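PDB 5B7H: LysR family transcriptional regulator from Vibrio vulnificus, which probably binds DNA and regulates transcription as an OxyR-type, peroxide-responsive LysR factor, represented here by its C-terminal regulatory domain without the DNA-binding part. Local coordinates for residues E81-P89 / N209-L219; Y108-L118 / M155-F164. The protein carries 1 engineered substitution. All coordinates share one frame; numbering follows the deposited sequence.

Contact 1: E81-P89 / N209-L219; sequences ESRVVGQDP and NQLAEVVSELL
In the first lobe of the two-lobed, periplasmic-binding-protein-like regulatory domain, the C-terminal helix packs against strand 81-89 through Arg-83 and Val-85. Over these segments the axes approach to 7.0 Å and run almost in the same direction, 9° apart, with Val-85 abreast of Ser-216.

Arg-83 sends its chain straight out to the helix: CG lies anti to the backbone N (chi1 -178°) and the chain stays extended from CG to NE. Its guanidinium edge then takes two helix residues one turn apart. NH1 donates to OD1 of Asn-209 at 2.8 Å, arriving from above the amide plane, and NH2 forms a short salt bridge to OE2 of Glu-213 at 2.5 Å. OE2 is met from above the carboxylate plane, which is turned 75° from the guanidinium, and OE1 stays farther from NH2: one oxygen carries the bridge. A water joins NH1 to the same OE2. CB of Ala-212 sits over one guanidinium face, offset toward its rim, 3.8 Å from NE of Arg-83.

Val-85 supplies the apolar part. Its CG1 rests 3.7 Å from CB of Ala-212, while CG2 faces Val-215 CG1 at 3.6 Å and also reaches CD1 of Leu-219. Val-85 and Gly-86 form a classic beta bulge opposite Ile-194 of the neighbouring strand, and CD1 of Leu-219 settles against Gly-86 CA. Beyond the bulge the chain terminus is tied to the strand by solvent: one water donates to Gln-87 O at 2.7 Å and to Leu-219 OXT at 2.8 Å.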
loop_
_atom_site.group_PDB
_atom_site.type_symbol
_atom_site.label_atom_id
_atom_site.label_comp_id
_atom_site.label_asym_id
_atom_site.label_seq_id
_atom_site.Cartn_x
_atom_site.Cartn_y
_atom_site.Cartn_z
ATOM N N GLU A 81 2.501 13.593 23.350
ATOM C CA GLU A 81 1.804 12.749 24.293
ATOM C C GLU A 81 1.425 11.485 23.529
ATOM O O GLU A 81 1.129 11.535 22.340
ATOM C CB GLU A 81 0.609 13.568 24.723
ATOM C CG GLU A 81 -0.344 13.004 25.575
ATOM C CD GLU A 81 -0.584 14.023 26.645
ATOM O OE1 GLU A 81 -0.223 15.204 26.437
ATOM O OE2 GLU A 81 -1.087 13.643 27.696
ATOM N N SER A 82 1.502 10.341 24.180
ATOM C CA SER A 82 1.168 9.076 23.530
ATOM C C SER A 82 0.421 8.150 24.449
ATOM O O SER A 82 0.489 8.237 25.664
ATOM C CB SER A 82 2.367 8.393 22.892
ATOM O OG SER A 82 3.181 7.853 23.883
ATOM N N ARG A 83 -0.294 7.225 23.822
ATOM C CA ARG A 83 -1.046 6.210 24.527
ATOM C C ARG A 83 -0.934 4.928 23.717
ATOM O O ARG A 83 -1.382 4.903 22.568
ATOM C CB ARG A 83 -2.522 6.626 24.613
ATOM C CG ARG A 83 -3.361 5.652 25.365
ATOM C CD ARG A 83 -4.672 6.323 25.829
ATOM N NE ARG A 83 -5.571 5.295 26.250
ATOM C CZ ARG A 83 -6.791 5.515 26.663
ATOM N NH1 ARG A 83 -7.273 6.762 26.659
ATOM N NH2 ARG A 83 -7.535 4.468 26.999
ATOM N N VAL A 84 -0.375 3.873 24.297
ATOM C CA VAL A 84 -0.341 2.559 23.664
ATOM C C VAL A 84 -1.715 1.923 23.799
ATOM O O VAL A 84 -2.301 1.906 24.885
ATOM C CB VAL A 84 0.711 1.685 24.335
ATOM C CG1 VAL A 84 0.609 0.226 23.868
ATOM C CG2 VAL A 84 2.095 2.275 24.042
ATOM N N VAL A 85 -2.221 1.380 22.695
ATOM C CA VAL A 85 -3.589 0.863 22.654
ATOM C C VAL A 85 -3.649 -0.613 22.360
ATOM O O VAL A 85 -4.718 -1.219 22.553
ATOM C CB VAL A 85 -4.447 1.631 21.620
ATOM C CG1 VAL A 85 -4.665 3.101 22.108
ATOM C CG2 VAL A 85 -3.788 1.624 20.190
ATOM N N GLY A 86 -2.564 -1.210 21.914
ATOM C CA GLY A 86 -2.573 -2.664 21.765
ATOM C C GLY A 86 -1.264 -3.165 21.189
ATOM O O GLY A 86 -0.319 -2.411 20.975
ATOM N N GLN A 87 -1.218 -4.478 20.983
ATOM C CA GLN A 87 -0.011 -5.140 20.515
ATOM C C GLN A 87 -0.382 -5.902 19.247
ATOM O O GLN A 87 -1.463 -6.501 19.182
ATOM C CB GLN A 87 0.481 -6.122 21.608
ATOM C CG GLN A 87 1.060 -5.431 22.864
ATOM C CD GLN A 87 -0.014 -4.742 23.697
ATOM O OE1 GLN A 87 -1.019 -5.370 24.086
ATOM N NE2 GLN A 87 0.163 -3.419 23.945
ATOM N N ASP A 88 0.517 -5.901 18.269
ATOM C CA ASP A 88 0.308 -6.512 16.959
ATOM C C ASP A 88 1.420 -7.543 16.806
ATOM O O ASP A 88 2.590 -7.170 16.661
ATOM C CB ASP A 88 0.408 -5.378 15.923
ATOM C CG ASP A 88 0.145 -5.801 14.457
ATOM O OD1 ASP A 88 -0.607 -6.774 14.177
ATOM O OD2 ASP A 88 0.704 -5.064 13.594
ATOM N N PRO A 89 1.119 -8.822 16.897
ATOM C CA PRO A 89 2.158 -9.852 16.815
ATOM C C PRO A 89 2.875 -9.867 15.475
ATOM O O PRO A 89 2.307 -9.496 14.448
ATOM C CB PRO A 89 1.381 -11.161 17.004
ATOM C CG PRO A 89 0.182 -10.759 17.734
ATOM C CD PRO A 89 -0.194 -9.378 17.226
ATOM N N ASN A 209 -8.688 10.412 23.470
ATOM C CA ASN A 209 -8.836 9.292 24.391
ATOM C C ASN A 209 -10.020 8.407 23.993
ATOM O O ASN A 209 -9.919 7.178 24.082
ATOM C CB ASN A 209 -8.899 9.789 25.842
ATOM C CG ASN A 209 -7.509 10.177 26.399
ATOM O OD1 ASN A 209 -6.521 9.456 26.240
ATOM N ND2 ASN A 209 -7.449 11.325 27.060
ATOM N N GLN A 210 -11.134 8.987 23.515
ATOM C CA GLN A 210 -12.229 8.137 22.995
ATOM C C GLN A 210 -11.791 7.343 21.774
ATOM O O GLN A 210 -12.156 6.176 21.616
ATOM C CB GLN A 210 -13.463 8.947 22.596
ATOM C CG GLN A 210 -14.218 9.544 23.783
ATOM C CD GLN A 210 -15.306 10.508 23.368
ATOM O OE1 GLN A 210 -15.073 11.724 23.262
ATOM N NE2 GLN A 210 -16.508 9.977 23.128
ATOM N N LEU A 211 -11.028 7.974 20.878
ATOM C CA LEU A 211 -10.522 7.273 19.731
ATOM C C LEU A 211 -9.602 6.142 20.164
ATOM O O LEU A 211 -9.622 5.075 19.563
ATOM C CB LEU A 211 -9.769 8.277 18.844
ATOM C CG LEU A 211 -9.426 7.732 17.483
ATOM C CD1 LEU A 211 -10.703 7.331 16.739
ATOM C CD2 LEU A 211 -8.641 8.836 16.704
ATOM N N ALA A 212 -8.750 6.381 21.172
ATOM C CA ALA A 212 -7.832 5.346 21.638
ATOM C C ALA A 212 -8.605 4.125 22.140
ATOM O O ALA A 212 -8.204 2.986 21.846
ATOM C CB ALA A 212 -6.951 5.909 22.776
ATOM N N GLU A 213 -9.737 4.349 22.835
ATOM C CA GLU A 213 -10.565 3.227 23.290
ATOM C C GLU A 213 -11.086 2.415 22.116
ATOM O O GLU A 213 -11.065 1.166 22.141
ATOM C CB GLU A 213 -11.747 3.747 24.102
ATOM C CG GLU A 213 -11.332 4.564 25.321
ATOM C CD GLU A 213 -10.606 3.738 26.361
ATOM O OE1 GLU A 213 -10.618 2.487 26.260
ATOM O OE2 GLU A 213 -10.020 4.349 27.286
ATOM N N VAL A 214 -11.551 3.108 21.070
ATOM C CA VAL A 214 -12.061 2.419 19.879
ATOM C C VAL A 214 -10.974 1.578 19.215
ATOM O O VAL A 214 -11.164 0.394 18.899
ATOM C CB VAL A 214 -12.634 3.450 18.884
ATOM C CG1 VAL A 214 -13.006 2.734 17.591
ATOM C CG2 VAL A 214 -13.876 4.129 19.459
ATOM N N VAL A 215 -9.784 2.155 19.044
ATOM C CA VAL A 215 -8.704 1.440 18.391
ATOM C C VAL A 215 -8.272 0.256 19.231
ATOM O O VAL A 215 -8.014 -0.825 18.699
ATOM C CB VAL A 215 -7.532 2.401 18.119
ATOM C CG1 VAL A 215 -6.321 1.636 17.569
ATOM C CG2 VAL A 215 -7.979 3.476 17.156
ATOM N N SER A 216 -8.211 0.435 20.561
ATOM C CA SER A 216 -7.828 -0.675 21.428
ATOM C C SER A 216 -8.743 -1.883 21.228
ATOM O O SER A 216 -8.280 -3.029 21.298
ATOM C CB SER A 216 -7.827 -0.192 22.882
ATOM O OG SER A 216 -9.119 -0.244 23.463
ATOM N N GLU A 217 -10.023 -1.642 20.920
ATOM C CA GLU A 217 -10.953 -2.758 20.708
ATOM C C GLU A 217 -10.738 -3.473 19.370
ATOM O O GLU A 217 -11.201 -4.611 19.206
ATOM C CB GLU A 217 -12.400 -2.259 20.857
ATOM C CG GLU A 217 -12.750 -1.797 22.275
ATOM C CD GLU A 217 -13.878 -0.739 22.313
ATOM O OE1 GLU A 217 -14.581 -0.553 21.288
ATOM O OE2 GLU A 217 -14.058 -0.080 23.370
ATOM N N LEU A 218 -10.016 -2.873 18.441
ATOM C CA LEU A 218 -9.722 -3.487 17.150
ATOM C C LEU A 218 -8.433 -4.286 17.131
ATOM O O LEU A 218 -8.116 -4.896 16.104
ATOM C CB LEU A 218 -9.585 -2.384 16.089
ATOM C CG LEU A 218 -10.861 -1.545 15.980
ATOM C CD1 LEU A 218 -10.605 -0.348 15.127
ATOM C CD2 LEU A 218 -12.010 -2.378 15.422
ATOM N N LEU A 219 -7.670 -4.271 18.220
ATOM C CA LEU A 219 -6.425 -5.000 18.288
ATOM C C LEU A 219 -6.497 -6.144 19.296
ATOM O O LEU A 219 -7.533 -6.349 19.946
ATOM C CB LEU A 219 -5.345 -4.042 18.746
ATOM C CG LEU A 219 -5.047 -2.955 17.743
ATOM C CD1 LEU A 219 -4.153 -1.847 18.421
ATOM C CD2 LEU A 219 -4.315 -3.619 16.629
ATOM O OXT LEU A 219 -5.510 -6.876 19.479
HETATM O O HOH W 1 -9.855 6.845 27.668
HETATM O O HOH W 2 -5.879 -3.848 22.587
HETATM O O HOH W 3 -3.758 -5.762 21.659
HETATM O O HOH W 4 -3.506 -7.555 17.712
#

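Contact 2: Y108-L118 / M155-F164; sequences YDDLPDESVFL and MVANGLGTTF
Tyr-108 meets Phe-164 with its hydroxyl end: OH of Tyr-108 lies 3.4 Å from Phe-164 CE2, at the edge of the phenylalanine ring, and is itself hydrogen-bonded to Cys-133 O. Leu-111 adds a looser touch of CD1 on the Thr-162 methyl. From Pro-112 the chain makes a type II beta turn to Ser-115, whose OG donates back to Pro-112 O at 2.7 Å.

Ser-115 O then accepts from Thr-162 N at 2.9 Å, with an N-H...O angle of 159°, and a CA-H...O contact from Gly-161 supplements it. Val-116 follows, bridged to Thr-162: the bond into Ser-115 O and the one from Phe-117 N to Thr-162 O (3.0 Å, N-H...O 165°) flank it in the pattern of a parallel bridge. This single bridge lays the loop beside the chain leading into strand 163-166, the outermost strand on that side of the chain's mixed sheet, in the second lobe of the LysR regulatory domain. The Val-116 and Thr-162 side chains lie side by side, CG2 against CG2.

Phe-117 reaches Met-155 of the last helical turn and Leu-160 just past it, where Gly-159 follows helix 149-157 in a Schellman motif. With CG anti to the carbonyl carbon, chi1 -75°, the ring swings toward the second segment and its CE2 edge comes 3.4 Å from Leu-160 O and close to Leu-160 CB. Met-155 makes an oblique Met-aromatic contact, SD 5.0 Å from the ring centroid. Leu-48 of the second subunit also packs on Phe-117. The carbonyl O of Phe-117 receives a short bond from Thr-163 OG1, 2.5 Å. Leu-118 ends the segment with CD2 in the plane of the Phe-164 ring, 3.9 Å from Phe-164 CD1.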
loop_
_atom_site.group_PDB
_atom_site.type_symbol
_atom_site.label_atom_id
_atom_site.label_comp_id
_atom_site.label_asym_id
_atom_site.label_seq_id
_atom_site.Cartn_x
_atom_site.Cartn_y
_atom_site.Cartn_z
ATOM N N TYR A 108 17.613 -18.861 13.059
ATOM C CA TYR A 108 18.247 -17.959 12.094
ATOM C C TYR A 108 19.581 -18.517 11.601
ATOM O O TYR A 108 19.919 -18.354 10.426
ATOM C CB TYR A 108 18.484 -16.593 12.709
ATOM C CG TYR A 108 17.243 -15.853 13.105
ATOM C CD1 TYR A 108 16.144 -15.781 12.260
ATOM C CD2 TYR A 108 17.186 -15.201 14.322
ATOM C CE1 TYR A 108 15.005 -15.070 12.633
ATOM C CE2 TYR A 108 16.058 -14.479 14.706
ATOM C CZ TYR A 108 14.980 -14.420 13.860
ATOM O OH TYR A 108 13.828 -13.733 14.242
ATOM N N ASP A 109 20.355 -19.153 12.488
ATOM C CA ASP A 109 21.676 -19.658 12.109
ATOM C C ASP A 109 21.604 -20.719 11.019
ATOM O O ASP A 109 22.601 -20.944 10.320
ATOM C CB ASP A 109 22.409 -20.253 13.326
ATOM C CG ASP A 109 23.893 -20.453 13.061
ATOM O OD1 ASP A 109 24.395 -21.574 13.270
ATOM O OD2 ASP A 109 24.537 -19.482 12.580
ATOM N N ASP A 110 20.469 -21.388 10.872
ATOM C CA ASP A 110 20.325 -22.423 9.856
ATOM C C ASP A 110 19.798 -21.902 8.525
ATOM O O ASP A 110 19.795 -22.665 7.545
ATOM C CB ASP A 110 19.390 -23.535 10.353
ATOM C CG ASP A 110 19.981 -24.321 11.518
ATOM O OD1 ASP A 110 19.174 -24.897 12.283
ATOM O OD2 ASP A 110 21.232 -24.376 11.662
ATOM N N LEU A 111 19.373 -20.634 8.464
ATOM C CA LEU A 111 18.910 -20.054 7.214
ATOM C C LEU A 111 20.123 -19.768 6.338
ATOM O O LEU A 111 21.225 -19.586 6.840
ATOM C CB LEU A 111 18.224 -18.719 7.481
ATOM C CG LEU A 111 16.946 -18.769 8.298
ATOM C CD1 LEU A 111 16.443 -17.321 8.452
ATOM C CD2 LEU A 111 15.892 -19.628 7.594
ATOM N N PRO A 112 19.943 -19.694 5.023
ATOM C CA PRO A 112 21.057 -19.268 4.174
ATOM C C PRO A 112 21.378 -17.802 4.443
ATOM O O PRO A 112 20.506 -17.017 4.824
ATOM C CB PRO A 112 20.506 -19.440 2.754
ATOM C CG PRO A 112 19.327 -20.342 2.883
ATOM C CD PRO A 112 18.748 -20.054 4.236
ATOM N N ASP A 113 22.646 -17.443 4.231
ATOM C CA ASP A 113 23.007 -16.027 4.226
ATOM C C ASP A 113 22.135 -15.274 3.223
ATOM O O ASP A 113 21.753 -15.824 2.189
ATOM C CB ASP A 113 24.472 -15.885 3.808
ATOM C CG ASP A 113 25.431 -16.311 4.912
ATOM O OD1 ASP A 113 26.656 -16.327 4.647
ATOM O OD2 ASP A 113 24.973 -16.615 6.041
ATOM N N GLU A 114 21.791 -14.010 3.562
ATOM C CA GLU A 114 21.036 -13.116 2.669
ATOM C C GLU A 114 19.650 -13.658 2.340
ATOM O O GLU A 114 19.084 -13.326 1.294
ATOM C CB GLU A 114 21.762 -12.818 1.346
ATOM C CG GLU A 114 23.205 -12.422 1.501
ATOM C CD GLU A 114 23.816 -11.787 0.248
ATOM O OE1 GLU A 114 24.866 -11.126 0.388
ATOM O OE2 GLU A 114 23.254 -11.922 -0.860
ATOM N N SER A 115 19.051 -14.459 3.210
ATOM C CA SER A 115 17.705 -14.967 2.924
ATOM C C SER A 115 16.586 -14.162 3.557
ATOM O O SER A 115 15.418 -14.416 3.248
ATOM C CB SER A 115 17.579 -16.433 3.346
ATOM O OG SER A 115 17.810 -16.566 4.761
ATOM N N VAL A 116 16.896 -13.231 4.448
ATOM C CA VAL A 116 15.873 -12.446 5.141
ATOM C C VAL A 116 15.762 -11.099 4.449
ATOM O O VAL A 116 16.726 -10.325 4.448
ATOM C CB VAL A 116 16.232 -12.266 6.621
ATOM C CG1 VAL A 116 15.173 -11.374 7.287
ATOM C CG2 VAL A 116 16.317 -13.599 7.261
ATOM N N PHE A 117 14.605 -10.799 3.868
ATOM C CA PHE A 117 14.391 -9.522 3.193
ATOM C C PHE A 117 13.688 -8.571 4.163
ATOM O O PHE A 117 12.829 -8.995 4.953
ATOM C CB PHE A 117 13.520 -9.713 1.928
ATOM C CG PHE A 117 14.263 -10.327 0.775
ATOM C CD1 PHE A 117 14.737 -9.496 -0.260
ATOM C CD2 PHE A 117 14.589 -11.702 0.757
ATOM C CE1 PHE A 117 15.429 -10.050 -1.368
ATOM C CE2 PHE A 117 15.288 -12.272 -0.327
ATOM C CZ PHE A 117 15.718 -11.437 -1.382
ATOM N N LEU A 118 14.111 -7.309 4.156
ATOM C CA LEU A 118 13.558 -6.304 5.069
ATOM C C LEU A 118 13.289 -5.016 4.312
ATOM O O LEU A 118 13.958 -4.722 3.318
ATOM C CB LEU A 118 14.550 -5.919 6.176
ATOM C CG LEU A 118 14.908 -7.123 7.063
ATOM C CD1 LEU A 118 16.097 -6.777 7.958
ATOM C CD2 LEU A 118 13.714 -7.594 7.911
ATOM N N MET A 155 8.122 -10.682 -3.118
ATOM C CA MET A 155 9.433 -11.327 -3.283
ATOM C C MET A 155 9.514 -12.638 -2.505
ATOM O O MET A 155 10.073 -13.628 -3.001
ATOM C CB MET A 155 10.582 -10.412 -2.869
ATOM C CG MET A 155 10.771 -9.262 -3.845
ATOM S SD MET A 155 12.221 -8.260 -3.521
ATOM C CE MET A 155 11.705 -7.330 -2.077
ATOM N N VAL A 156 8.934 -12.679 -1.299
ATOM C CA VAL A 156 8.890 -13.941 -0.562
ATOM C C VAL A 156 8.048 -14.944 -1.333
ATOM O O VAL A 156 8.404 -16.127 -1.437
ATOM C CB VAL A 156 8.363 -13.680 0.865
ATOM C CG1 VAL A 156 8.104 -15.025 1.599
ATOM C CG2 VAL A 156 9.393 -12.851 1.660
ATOM N N ALA A 157 6.898 -14.490 -1.872
ATOM C CA ALA A 157 6.052 -15.385 -2.680
ATOM C C ALA A 157 6.757 -15.913 -3.920
ATOM O O ALA A 157 6.424 -16.988 -4.423
ATOM C CB ALA A 157 4.731 -14.724 -3.047
ATOM N N ASN A 158 7.705 -15.142 -4.467
ATOM C CA ASN A 158 8.511 -15.627 -5.589
ATOM C C ASN A 158 9.567 -16.650 -5.163
ATOM O O ASN A 158 10.325 -17.137 -6.028
ATOM C CB ASN A 158 9.187 -14.369 -6.202
ATOM C CG ASN A 158 9.857 -14.622 -7.570
ATOM O OD1 ASN A 158 9.324 -15.302 -8.511
ATOM N ND2 ASN A 158 10.946 -13.979 -7.719
ATOM N N GLY A 159 9.710 -16.899 -3.859
ATOM C CA GLY A 159 10.615 -17.917 -3.349
ATOM C C GLY A 159 11.986 -17.408 -2.959
ATOM O O GLY A 159 12.906 -18.223 -2.751
ATOM N N LEU A 160 12.141 -16.093 -2.791
ATOM C CA LEU A 160 13.487 -15.531 -2.628
ATOM C C LEU A 160 14.000 -15.644 -1.194
ATOM O O LEU A 160 15.211 -15.569 -0.959
ATOM C CB LEU A 160 13.541 -14.097 -3.150
ATOM C CG LEU A 160 13.025 -13.909 -4.580
ATOM C CD1 LEU A 160 13.294 -12.456 -5.042
ATOM C CD2 LEU A 160 13.681 -14.977 -5.514
ATOM N N GLY A 161 13.111 -15.872 -0.232
ATOM C CA GLY A 161 13.567 -15.975 1.139
ATOM C C GLY A 161 12.404 -15.776 2.083
ATOM O O GLY A 161 11.292 -16.258 1.827
ATOM N N THR A 162 12.639 -15.115 3.200
ATOM C CA THR A 162 11.615 -15.010 4.241
ATOM C C THR A 162 11.580 -13.574 4.745
ATOM O O THR A 162 12.471 -12.771 4.451
ATOM C CB THR A 162 11.921 -15.995 5.384
ATOM O OG1 THR A 162 10.849 -15.978 6.336
ATOM C CG2 THR A 162 13.248 -15.662 6.141
ATOM N N THR A 163 10.544 -13.235 5.503
ATOM C CA THR A 163 10.521 -11.925 6.139
ATOM C C THR A 163 9.536 -11.974 7.298
ATOM O O THR A 163 8.872 -12.986 7.524
ATOM C CB THR A 163 10.098 -10.839 5.127
ATOM O OG1 THR A 163 10.454 -9.542 5.677
ATOM C CG2 THR A 163 8.571 -10.902 4.818
ATOM N N PHE A 164 9.476 -10.870 8.034
ATOM C CA PHE A 164 8.560 -10.649 9.157
ATOM C C PHE A 164 7.377 -9.829 8.691
ATOM O O PHE A 164 7.547 -8.813 8.013
ATOM C CB PHE A 164 9.253 -9.892 10.297
ATOM C CG PHE A 164 10.580 -10.502 10.727
ATOM C CD1 PHE A 164 11.785 -9.986 10.275
ATOM C CD2 PHE A 164 10.621 -11.574 11.607
ATOM C CE1 PHE A 164 12.981 -10.518 10.708
ATOM C CE2 PHE A 164 11.825 -12.136 12.027
ATOM C CZ PHE A 164 13.008 -11.611 11.558
#

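Contact 2 is nested inside the chain loop that contact 1 closes: 108-118 and 155-164 both fall between 81-89 and 209-219. The centres are 31 Å apart on opposite sides of the chain's centre, and the nearest atoms stay about 8 Å from each other. One mixed sheet connects them, since strand 81-95, whose first part serves contact 1, neighbours strand 163-166 of contact 2. This matches the LysR regulatory architecture, in which the chain crosses from one lobe to the other and returns, its C-terminal helix ending in the first. Contact 2 also reaches the second subunit, whereas contact 1 touches no other chain of the dimer.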